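Xyloglucan-specific endo-beta-1,4-glucanase BoGH9A (Bacteroides ovatus, PDB 6DHT) cleaves internal beta-1,4-glucosidic linkages in the backbone of xyloglucan, releasing xyloglucan oligosaccharides. Local coordinates at residues Y25-E30 with T81-Y86; Y190-D195 with L387-E392; G438-K443 with M471-G476; T465-N470 with S562-L567. All blocks are in the same frame, centred on the assembly; numbering follows the deposited sequence.

Interaction 1 of 4, residues Y25-E30 with T81-Y86; sequences YYPNQE and TTPGKY
Pro27 lies against Thr81 and Pro83 at the surface, its ring overlapping both residues. The CB atom of Pro27 sits 3.4 Å from the carbonyl O of Thr81, and Pro27 CG touches Pro83 CG at 4.1 Å, the two rings set nearly square to one another. The carbonyl O of Pro27 completes the overlap: it rests 3.4 Å from Thr81 CA in a CA-H...O contact and packs against CB and CG2 of the same threonine. With OG1 of Thr81 set between the backbone N and the carbonyl carbon (chi1 60°), the methyl CG2 turns beside N and faces this oxygen, which also accepts a hydrogen bond from Lys31 NZ. Both segments belong to the N-terminal Ig-like domain. Tyr26 to Gln29 form a type I turn with Pro27 at its second position; inside the turn, Tyr26 N donates to Gln29 OE1 at 3.0 Å, a fairly straight bond of 163°. The other segment holds a tyrosine corner, in which Tyr86, in strand 84-90, reaches back four residues and its OH donates to Thr82 O at 2.5 Å from above the carbonyl plane.

Interaction 2 of 4, residues Y190-D195 with L387-E392; sequences YQLFLD and LQPGRE. With EDO (1,2-ethanediol), chain P.
Gln191 OE1 accepts a hydrogen bond from Arg280 NH2 of helix 265-281 and also lies close to the amide end of Gln388, 3.3 Å from Gln388 CD. The two glutamine amides stand nearly perpendicular, their planes 84° apart, and the side chains meet crosswise. Gln191 CG lies beside its own backbone N, anti to the carbonyl carbon (chi1 -75°), and from there an extended chain brings the amide oxygen up to the end of the Gln388 amide. The other end of the Gln191 amide, NE2, donates to Gln187 O one helical turn back. One residue on, Leu192 CD2 touches Pro389 CD at 4.4 Å, a light apolar contact beside the polar one. The contact joins the end of helix 176-192, in the helical glycoside hydrolase family 9 domain, to the loop between helices 379-386 and 395-416. A 1,2-ethanediol, probably from the crystallisation liquor, donates O1 to Leu192 O at 2.9 Å and places C2 3.6 Å from Phe193 CE1. Bonds at both ends of its amide thus set the rotation of Gln191, presenting an oxygen toward Gln388, while the guanidinium of Arg391, held in a cation-pi contact with Phe351, probably adds positive potential nearby.

Interaction 3 of 4, residues G438-K443 with M471-G476; sequences GCLAEK and MDYILG
Tyr473 and Ile474, in the last turn of helix 461-474, close on Leu440 in the first turn of helix 439-458. The two helices follow one another in the chain and run back alongside each other as a helical hairpin of the family 9 catalytic domain, so the end of one meets the start of the other. Tyr473 comes first: its CG points away from the backbone N (chi1 -173°), which brings the ring edge toward Leu440. Leu440 CD2 meets Tyr473 CE1 at 4.2 Å, near the ring plane, and the leucine side chain stands roughly perpendicular to the tyrosine; Tyr428 packs edge-to-face with the same ring. At Ile474 the CG2 methyl, rather than the longer branch, does the touching. It lies 4.2 Å from Leu440 CB and equally far from Leu440 CD2, because CG1 is turned between the backbone N and the carbonyl carbon (chi1 70°). Leu440 and Ile474 run antiparallel, side by side, and the helix ends just after Ile474, at Leu475. The Leu440 side chain lies about 11 Å from that of Glu548, the predicted proton donor. All three touching residues are buried, and the contact between them is purely apolar: shape rather than bond direction sets the fit.

Interaction 4 of 4, residues T465-N470 with S562-L567; sequences TNAYRN and SSLDAL
Tyr468 and Ala467 of helix 461-474 hold Leu564 of helix 551-567, two helices that pack in the (alpha/alpha)6 barrel of the family 9 catalytic domain. The segment axes come within 10.8 Å at a crossing angle of -129°, closer to antiparallel than to parallel. The apolar part centres on Leu564. Its CD2 methyl lies in the angle between two groups, 3.9 Å from Ala467 CB and over the tyrosine ring, while Leu564 CB touches Tyr468 CE1 at 3.6 Å. The CH-pi contact is almost ideally placed: CD2 stands 3.7 Å from the ring centroid and only 4° off the normal, so the methyl sits squarely over one face. Tyr468 CG lies beside its backbone N (chi1 -74°), which sends the ring along the surface of the neighbouring helix, past Leu564 running the other way. One polar bond crosses the contact: Tyr468 OH donates to the carbonyl O of Leu564 at 2.7 Å, tilted slightly from the carbonyl plane. The same leucine thus engages the tyrosine twice, by methyl at the ring face and by backbone oxygen at the hydroxyl, which together restrain the ring's position. Charged side chains leave the helices on the sides away from the contact. Asp565 is shared by the hydroxyls of Tyr26 and Tyr196, and Arg469 forms salt bridges with Glu30 and Glu420. Arg469 NH1 also makes a bent bond to Asn466 OD1, 3.0 Å long and from above the carbonyl plane, and the Thr465 methyl CG2 sits 3.4 Å above the guanidinium plane, toward its rim.

In the fold
From the N terminus, interaction 1 closes a loop of 50 residues, rich in strand, within the Ig-like domain. Interaction 2 follows in series and spans 191 residues of the catalytic domain, many of them helical. Interaction 3 then closes a short hairpin, and interaction 4 crosses it: 465-470 falls inside that hairpin, whereas 562-567 lies far beyond it, so helix 461-474 serves both and Met471 packs on Leu564 between them. Interaction 4 is also a hub. Segment 25-30 docks the Ig-like domain onto both of its helices and reaches interaction 3 through a weak hydrogen bond from Gln29 NE2 to Asp472 OD1, while Phe193 of interaction 2 packs on Ser563, Ala566 and Leu567.

Interaction 1 of 4, residues Y25-E30 with T81-Y86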
# COMPACT_ATOMS: atom_id res chain seq x y z
N TYR A 25 -13.11 -12.31 -12.56
CA TYR A 25 -12.45 -13.49 -12.03
C TYR A 25 -11.49 -14.11 -13.01
O TYR A 25 -11.73 -14.11 -14.22
CB TYR A 25 -13.48 -14.57 -11.69
CG TYR A 25 -14.54 -14.09 -10.76
CD1 TYR A 25 -14.36 -14.09 -9.38
CD2 TYR A 25 -15.75 -13.63 -11.26
CE1 TYR A 25 -15.33 -13.61 -8.53
CE2 TYR A 25 -16.73 -13.17 -10.42
CZ TYR A 25 -16.52 -13.17 -9.05
OH TYR A 25 -17.49 -12.70 -8.20
N TYR A 26 -10.38 -14.63 -12.50
CA TYR A 26 -9.49 -15.43 -13.35
C TYR A 26 -10.16 -16.76 -13.67
O TYR A 26 -10.95 -17.26 -12.85
CB TYR A 26 -8.14 -15.70 -12.67
CG TYR A 26 -7.29 -14.45 -12.48
CD1 TYR A 26 -6.45 -13.99 -13.48
CD2 TYR A 26 -7.41 -13.70 -11.32
CE1 TYR A 26 -5.70 -12.82 -13.31
CE2 TYR A 26 -6.66 -12.53 -11.14
CZ TYR A 26 -5.85 -12.09 -12.14
OH TYR A 26 -5.16 -10.93 -11.94
N PRO A 27 -9.82 -17.36 -14.83
CA PRO A 27 -10.50 -18.61 -15.21
C PRO A 27 -10.44 -19.73 -14.16
O PRO A 27 -11.43 -20.45 -13.99
CB PRO A 27 -9.77 -19.03 -16.48
CG PRO A 27 -9.36 -17.75 -17.10
CD PRO A 27 -8.94 -16.89 -15.91
N ASN A 28 -9.31 -19.87 -13.46
CA ASN A 28 -9.19 -20.92 -12.46
C ASN A 28 -9.40 -20.47 -11.04
O ASN A 28 -9.18 -21.24 -10.11
CB ASN A 28 -7.83 -21.60 -12.58
CG ASN A 28 -7.71 -22.41 -13.84
OD1 ASN A 28 -8.69 -23.03 -14.29
ND2 ASN A 28 -6.52 -22.41 -14.43
N GLN A 29 -9.87 -19.24 -10.86
CA GLN A 29 -10.13 -18.70 -9.53
C GLN A 29 -11.38 -19.29 -8.92
O GLN A 29 -12.28 -19.71 -9.63
CB GLN A 29 -10.29 -17.17 -9.63
CG GLN A 29 -10.13 -16.43 -8.32
CD GLN A 29 -10.44 -14.95 -8.46
OE1 GLN A 29 -10.26 -14.37 -9.54
NE2 GLN A 29 -10.92 -14.33 -7.39
N GLU A 30 -11.42 -19.31 -7.60
CA GLU A 30 -12.67 -19.47 -6.89
C GLU A 30 -13.56 -18.30 -7.31
O GLU A 30 -13.09 -17.15 -7.45
CB GLU A 30 -12.42 -19.48 -5.39
CG GLU A 30 -13.63 -19.68 -4.50
CD GLU A 30 -13.23 -19.68 -3.03
OE1 GLU A 30 -13.18 -18.60 -2.41
OE2 GLU A 30 -12.91 -20.76 -2.50
N THR A 81 -15.26 -22.03 -15.78
CA THR A 81 -13.85 -21.69 -16.02
C THR A 81 -13.58 -21.13 -17.42
O THR A 81 -12.47 -20.70 -17.70
CB THR A 81 -12.94 -22.89 -15.77
OG1 THR A 81 -13.32 -23.95 -16.66
CG2 THR A 81 -13.06 -23.39 -14.34
N THR A 82 -14.57 -21.14 -18.30
CA THR A 82 -14.37 -20.63 -19.64
C THR A 82 -14.37 -19.10 -19.67
O THR A 82 -15.34 -18.47 -19.21
CB THR A 82 -15.44 -21.18 -20.62
OG1 THR A 82 -15.35 -22.60 -20.64
CG2 THR A 82 -15.21 -20.65 -22.01
N PRO A 83 -13.31 -18.48 -20.23
CA PRO A 83 -13.33 -17.01 -20.36
C PRO A 83 -14.52 -16.50 -21.17
O PRO A 83 -14.90 -17.09 -22.19
CB PRO A 83 -12.02 -16.70 -21.09
CG PRO A 83 -11.12 -17.84 -20.75
CD PRO A 83 -12.02 -19.05 -20.67
N GLY A 84 -15.09 -15.40 -20.72
CA GLY A 84 -16.26 -14.84 -21.38
C GLY A 84 -17.01 -13.87 -20.50
O GLY A 84 -16.58 -13.56 -19.38
N LYS A 85 -18.15 -13.39 -21.01
CA LYS A 85 -19.03 -12.51 -20.26
C LYS A 85 -20.27 -13.28 -19.89
O LYS A 85 -20.83 -14.00 -20.73
CB LYS A 85 -19.40 -11.28 -21.10
CG LYS A 85 -20.30 -10.29 -20.38
CD LYS A 85 -20.68 -9.11 -21.28
CE LYS A 85 -21.66 -8.20 -20.57
NZ LYS A 85 -22.00 -6.97 -21.34
N TYR A 86 -20.69 -13.16 -18.64
CA TYR A 86 -21.74 -14.00 -18.07
C TYR A 86 -22.77 -13.15 -17.34
O TYR A 86 -22.50 -12.01 -16.96
CB TYR A 86 -21.14 -15.03 -17.10
CG TYR A 86 -20.24 -16.02 -17.79
CD1 TYR A 86 -20.76 -17.18 -18.36
CD2 TYR A 86 -18.88 -15.77 -17.90
CE1 TYR A 86 -19.95 -18.06 -19.00
CE2 TYR A 86 -18.06 -16.66 -18.54
CZ TYR A 86 -18.60 -17.81 -19.09
OH TYR A 86 -17.81 -18.71 -19.75

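Interaction 2 of 4, residues Y190-D195 with L387-E392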
# COMPACT_ATOMS: atom_id res chain seq x y z
N TYR A 190 8.32 -6.28 -5.63
CA TYR A 190 9.14 -6.18 -6.84
C TYR A 190 10.18 -7.31 -6.95
O TYR A 190 10.34 -7.94 -8.00
CB TYR A 190 9.83 -4.81 -6.88
CG TYR A 190 10.81 -4.72 -8.02
CD1 TYR A 190 10.38 -4.41 -9.31
CD2 TYR A 190 12.17 -4.96 -7.80
CE1 TYR A 190 11.29 -4.40 -10.37
CE2 TYR A 190 13.05 -4.93 -8.82
CZ TYR A 190 12.61 -4.63 -10.10
OH TYR A 190 13.57 -4.63 -11.12
N GLN A 191 10.88 -7.56 -5.85
CA GLN A 191 11.97 -8.54 -5.83
C GLN A 191 11.48 -9.95 -6.08
O GLN A 191 12.27 -10.81 -6.51
CB GLN A 191 12.70 -8.46 -4.50
CG GLN A 191 13.61 -7.24 -4.38
CD GLN A 191 14.17 -7.06 -2.99
OE1 GLN A 191 15.27 -7.53 -2.68
NE2 GLN A 191 13.47 -6.34 -2.14
N LEU A 192 10.20 -10.23 -5.85
CA LEU A 192 9.61 -11.56 -6.09
C LEU A 192 9.18 -11.76 -7.53
O LEU A 192 9.01 -12.91 -7.94
CB LEU A 192 8.38 -11.74 -5.22
CG LEU A 192 8.54 -11.69 -3.70
CD1 LEU A 192 7.18 -11.58 -3.03
CD2 LEU A 192 9.31 -12.87 -3.21
N PHE A 193 8.95 -10.68 -8.27
CA PHE A 193 8.32 -10.74 -9.59
C PHE A 193 9.02 -9.86 -10.61
O PHE A 193 8.45 -9.00 -11.24
CB PHE A 193 6.83 -10.34 -9.48
CG PHE A 193 6.03 -11.22 -8.53
CD1 PHE A 193 5.70 -12.50 -8.89
CD2 PHE A 193 5.65 -10.77 -7.29
CE1 PHE A 193 5.02 -13.33 -8.02
CE2 PHE A 193 4.97 -11.59 -6.41
CZ PHE A 193 4.62 -12.86 -6.78
N LEU A 194 10.31 -10.11 -10.80
CA LEU A 194 11.09 -9.25 -11.66
C LEU A 194 10.59 -9.18 -13.08
O LEU A 194 10.55 -8.11 -13.68
CB LEU A 194 12.58 -9.69 -11.64
CG LEU A 194 13.31 -9.52 -10.29
CD1 LEU A 194 14.76 -10.05 -10.37
CD2 LEU A 194 13.34 -8.11 -9.84
N ASP A 195 10.26 -10.34 -13.67
CA ASP A 195 9.78 -10.37 -15.06
C ASP A 195 8.48 -9.59 -15.20
O ASP A 195 8.30 -8.84 -16.15
CB ASP A 195 9.57 -11.82 -15.56
CG ASP A 195 10.85 -12.54 -15.88
OD1 ASP A 195 11.93 -11.90 -15.95
OD2 ASP A 195 10.75 -13.78 -16.07
N LEU A 387 13.32 -14.03 3.98
CA LEU A 387 12.64 -15.15 3.32
C LEU A 387 12.83 -15.16 1.81
O LEU A 387 12.35 -16.07 1.13
CB LEU A 387 11.15 -15.12 3.64
CG LEU A 387 10.75 -15.33 5.09
CD1 LEU A 387 9.24 -15.18 5.19
CD2 LEU A 387 11.19 -16.66 5.65
N GLN A 388 13.53 -14.17 1.27
CA GLN A 388 13.73 -14.06 -0.17
C GLN A 388 14.49 -15.26 -0.75
O GLN A 388 15.55 -15.62 -0.25
CB GLN A 388 14.52 -12.79 -0.47
CG GLN A 388 14.04 -12.03 -1.68
CD GLN A 388 14.64 -10.65 -1.76
OE1 GLN A 388 14.27 -9.73 -1.01
NE2 GLN A 388 15.59 -10.48 -2.67
N PRO A 389 13.96 -15.85 -1.83
CA PRO A 389 14.64 -16.99 -2.45
C PRO A 389 15.88 -16.61 -3.26
O PRO A 389 16.15 -15.42 -3.49
CB PRO A 389 13.57 -17.60 -3.35
CG PRO A 389 12.65 -16.47 -3.66
CD PRO A 389 12.65 -15.58 -2.46
N GLY A 390 16.63 -17.62 -3.68
CA GLY A 390 17.81 -17.42 -4.50
C GLY A 390 19.02 -16.90 -3.74
O GLY A 390 20.14 -16.94 -4.24
N ARG A 391 18.79 -16.42 -2.52
CA ARG A 391 19.88 -15.94 -1.69
C ARG A 391 20.44 -17.12 -0.92
O ARG A 391 19.71 -17.76 -0.16
CB ARG A 391 19.37 -14.88 -0.73
CG ARG A 391 20.38 -13.78 -0.48
CD ARG A 391 19.93 -12.86 0.62
NE ARG A 391 19.57 -11.55 0.09
CZ ARG A 391 18.38 -10.97 0.25
NH1 ARG A 391 17.43 -11.57 0.94
NH2 ARG A 391 18.16 -9.78 -0.27
N GLU A 392 21.72 -17.40 -1.11
CA GLU A 392 22.37 -18.59 -0.55
C GLU A 392 22.80 -18.41 0.90
O GLU A 392 23.95 -18.07 1.18
CB GLU A 392 23.59 -18.95 -1.40
CG GLU A 392 23.26 -19.29 -2.85
CD GLU A 392 24.46 -19.83 -3.60
OE1 GLU A 392 25.55 -19.92 -3.00
OE2 GLU A 392 24.31 -20.17 -4.80
C1 EDO P . 7.76 -15.62 -6.99
O1 EDO P . 9.19 -15.60 -6.94
C2 EDO P . 7.23 -16.21 -8.30
O2 EDO P . 6.69 -17.52 -8.09

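Interaction 3 of 4, residues G438-K443 with M471-G476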
# COMPACT_ATOMS: atom_id res chain seq x y z
N GLY A 438 -8.21 3.39 7.76
CA GLY A 438 -7.27 2.81 6.81
C GLY A 438 -7.31 1.30 6.78
O GLY A 438 -6.43 0.66 6.19
N CYS A 439 -8.33 0.70 7.38
CA CYS A 439 -8.34 -0.76 7.54
C CYS A 439 -8.28 -1.54 6.25
O CYS A 439 -7.79 -2.66 6.24
CB CYS A 439 -9.58 -1.21 8.31
SG CYS A 439 -11.18 -0.77 7.55
N LEU A 440 -8.78 -1.00 5.15
CA LEU A 440 -8.81 -1.80 3.92
C LEU A 440 -7.40 -2.07 3.44
O LEU A 440 -7.15 -3.15 2.89
CB LEU A 440 -9.62 -1.13 2.83
CG LEU A 440 -11.11 -0.98 3.16
CD1 LEU A 440 -11.79 -0.31 1.98
CD2 LEU A 440 -11.81 -2.28 3.49
N ALA A 441 -6.50 -1.13 3.66
CA ALA A 441 -5.09 -1.35 3.32
C ALA A 441 -4.37 -2.04 4.47
O ALA A 441 -3.69 -3.06 4.26
CB ALA A 441 -4.41 -0.04 3.00
N GLU A 442 -4.46 -1.46 5.66
CA GLU A 442 -3.66 -1.90 6.81
C GLU A 442 -3.94 -3.30 7.24
O GLU A 442 -3.03 -4.02 7.69
CB GLU A 442 -3.89 -1.00 8.03
CG GLU A 442 -2.83 -1.22 9.14
CD GLU A 442 -3.04 -0.37 10.42
OE1 GLU A 442 -3.17 0.86 10.33
OE2 GLU A 442 -3.06 -0.95 11.53
N LYS A 443 -5.20 -3.71 7.15
CA LYS A 443 -5.57 -5.05 7.54
C LYS A 443 -5.96 -5.89 6.35
O LYS A 443 -5.36 -6.93 6.12
CB LYS A 443 -6.65 -5.06 8.60
CG LYS A 443 -6.82 -6.44 9.19
CD LYS A 443 -7.52 -6.41 10.51
CE LYS A 443 -7.42 -7.78 11.15
NZ LYS A 443 -8.25 -7.86 12.37
N MET A 471 -8.90 -9.75 -1.63
CA MET A 471 -9.01 -8.85 -2.78
C MET A 471 -10.47 -8.71 -3.26
O MET A 471 -10.92 -7.60 -3.55
CB MET A 471 -8.05 -9.25 -3.92
CG MET A 471 -8.11 -8.30 -5.10
SD MET A 471 -7.64 -6.57 -4.68
CE MET A 471 -5.91 -6.83 -4.69
N ASP A 472 -11.20 -9.82 -3.35
CA ASP A 472 -12.60 -9.76 -3.75
C ASP A 472 -13.37 -8.82 -2.82
O ASP A 472 -14.27 -8.09 -3.28
CB ASP A 472 -13.22 -11.14 -3.67
CG ASP A 472 -12.91 -12.02 -4.88
OD1 ASP A 472 -12.04 -11.72 -5.72
OD2 ASP A 472 -13.57 -13.07 -5.00
N TYR A 473 -13.06 -8.86 -1.53
CA TYR A 473 -13.72 -8.00 -0.56
C TYR A 473 -13.57 -6.53 -0.93
O TYR A 473 -14.57 -5.79 -0.97
CB TYR A 473 -13.22 -8.24 0.88
CG TYR A 473 -14.00 -7.49 1.93
CD1 TYR A 473 -13.77 -6.16 2.17
CD2 TYR A 473 -15.00 -8.13 2.65
CE1 TYR A 473 -14.51 -5.45 3.10
CE2 TYR A 473 -15.73 -7.43 3.59
CZ TYR A 473 -15.47 -6.10 3.81
OH TYR A 473 -16.23 -5.40 4.74
N ILE A 474 -12.36 -6.04 -1.16
CA ILE A 474 -12.26 -4.62 -1.45
C ILE A 474 -12.81 -4.25 -2.82
O ILE A 474 -13.11 -3.06 -3.02
CB ILE A 474 -10.86 -4.03 -1.30
CG1 ILE A 474 -9.97 -4.54 -2.40
CG2 ILE A 474 -10.28 -4.25 0.13
CD1 ILE A 474 -8.83 -3.61 -2.65
N LEU A 475 -12.93 -5.21 -3.73
CA LEU A 475 -13.43 -4.94 -5.07
C LEU A 475 -14.95 -5.07 -5.21
O LEU A 475 -15.48 -4.99 -6.32
CB LEU A 475 -12.67 -5.79 -6.10
CG LEU A 475 -11.17 -5.53 -6.16
CD1 LEU A 475 -10.56 -6.52 -7.11
CD2 LEU A 475 -10.86 -4.10 -6.55
N GLY A 476 -15.64 -5.27 -4.10
CA GLY A 476 -17.10 -5.18 -4.09
C GLY A 476 -17.82 -6.21 -3.26
O GLY A 476 -19.04 -6.06 -3.00

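Interaction 4 of 4, residues T465-N470 with S562-L567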
# COMPACT_ATOMS: atom_id res chain seq x y z
N THR A 465 -5.50 -18.83 -2.06
CA THR A 465 -6.94 -18.76 -2.24
C THR A 465 -7.50 -17.70 -1.31
O THR A 465 -8.38 -16.91 -1.71
CB THR A 465 -7.56 -20.12 -1.94
OG1 THR A 465 -7.15 -21.04 -2.94
CG2 THR A 465 -9.07 -20.05 -1.98
N ASN A 466 -7.02 -17.67 -0.07
CA ASN A 466 -7.49 -16.69 0.89
C ASN A 466 -7.05 -15.25 0.59
O ASN A 466 -7.75 -14.29 0.91
CB ASN A 466 -7.15 -17.15 2.31
CG ASN A 466 -8.16 -18.16 2.83
OD1 ASN A 466 -9.22 -17.76 3.29
ND2 ASN A 466 -7.83 -19.43 2.78
N ALA A 467 -5.89 -15.09 -0.05
CA ALA A 467 -5.43 -13.78 -0.47
C ALA A 467 -6.36 -13.22 -1.54
O ALA A 467 -6.74 -12.05 -1.48
CB ALA A 467 -4.01 -13.84 -0.96
N TYR A 468 -6.77 -14.05 -2.49
CA TYR A 468 -7.74 -13.61 -3.50
C TYR A 468 -9.09 -13.25 -2.87
O TYR A 468 -9.74 -12.33 -3.31
CB TYR A 468 -7.94 -14.64 -4.62
CG TYR A 468 -6.81 -14.75 -5.62
CD1 TYR A 468 -6.68 -13.84 -6.68
CD2 TYR A 468 -5.93 -15.82 -5.59
CE1 TYR A 468 -5.66 -13.97 -7.63
CE2 TYR A 468 -4.90 -15.93 -6.52
CZ TYR A 468 -4.79 -15.02 -7.54
OH TYR A 468 -3.76 -15.18 -8.46
N ARG A 469 -9.48 -13.97 -1.82
CA ARG A 469 -10.75 -13.66 -1.15
C ARG A 469 -10.74 -12.24 -0.58
O ARG A 469 -11.73 -11.51 -0.67
CB ARG A 469 -11.07 -14.67 -0.05
CG ARG A 469 -11.39 -16.05 -0.56
CD ARG A 469 -11.53 -17.08 0.56
NE ARG A 469 -11.85 -18.41 0.05
CZ ARG A 469 -11.70 -19.53 0.75
NH1 ARG A 469 -11.24 -19.49 2.00
NH2 ARG A 469 -12.01 -20.69 0.22
N ASN A 470 -9.63 -11.85 0.04
CA ASN A 470 -9.52 -10.51 0.60
C ASN A 470 -9.53 -9.45 -0.50
O ASN A 470 -10.09 -8.37 -0.31
CB ASN A 470 -8.25 -10.35 1.46
CG ASN A 470 -8.46 -10.79 2.88
OD1 ASN A 470 -9.45 -11.43 3.21
ND2 ASN A 470 -7.49 -10.49 3.75
N SER A 562 -0.56 -6.63 -7.65
CA SER A 562 0.50 -7.03 -8.56
C SER A 562 0.85 -8.48 -8.34
O SER A 562 1.00 -9.22 -9.31
CB SER A 562 1.75 -6.22 -8.36
OG SER A 562 1.48 -4.82 -8.53
N SER A 563 1.01 -8.88 -7.09
CA SER A 563 1.37 -10.27 -6.81
C SER A 563 0.26 -11.26 -7.18
O SER A 563 0.55 -12.31 -7.73
CB SER A 563 1.82 -10.45 -5.36
OG SER A 563 0.80 -10.19 -4.43
N LEU A 564 -1.00 -10.92 -6.92
CA LEU A 564 -2.10 -11.80 -7.31
C LEU A 564 -2.21 -11.91 -8.82
O LEU A 564 -2.51 -13.00 -9.35
CB LEU A 564 -3.43 -11.31 -6.71
CG LEU A 564 -3.59 -11.43 -5.20
CD1 LEU A 564 -4.94 -10.94 -4.78
CD2 LEU A 564 -3.32 -12.84 -4.67
N ASP A 565 -2.01 -10.82 -9.54
CA ASP A 565 -1.99 -10.88 -11.00
C ASP A 565 -0.79 -11.70 -11.53
O ASP A 565 -0.96 -12.58 -12.38
CB ASP A 565 -2.00 -9.48 -11.61
CG ASP A 565 -2.27 -9.49 -13.08
OD1 ASP A 565 -3.25 -10.15 -13.53
OD2 ASP A 565 -1.56 -8.79 -13.82
N ALA A 566 0.40 -11.44 -11.01
CA ALA A 566 1.59 -12.19 -11.43
C ALA A 566 1.41 -13.67 -11.20
O ALA A 566 1.82 -14.48 -12.05
CB ALA A 566 2.78 -11.70 -10.72
N LEU A 567 0.84 -14.05 -10.06
CA LEU A 567 0.71 -15.47 -9.70
C LEU A 567 -0.39 -16.22 -10.45
O LEU A 567 -0.42 -17.45 -10.46
CB LEU A 567 0.53 -15.64 -8.18
CG LEU A 567 1.80 -15.36 -7.36
CD1 LEU A 567 1.45 -15.26 -5.92
CD2 LEU A 567 2.87 -16.47 -7.57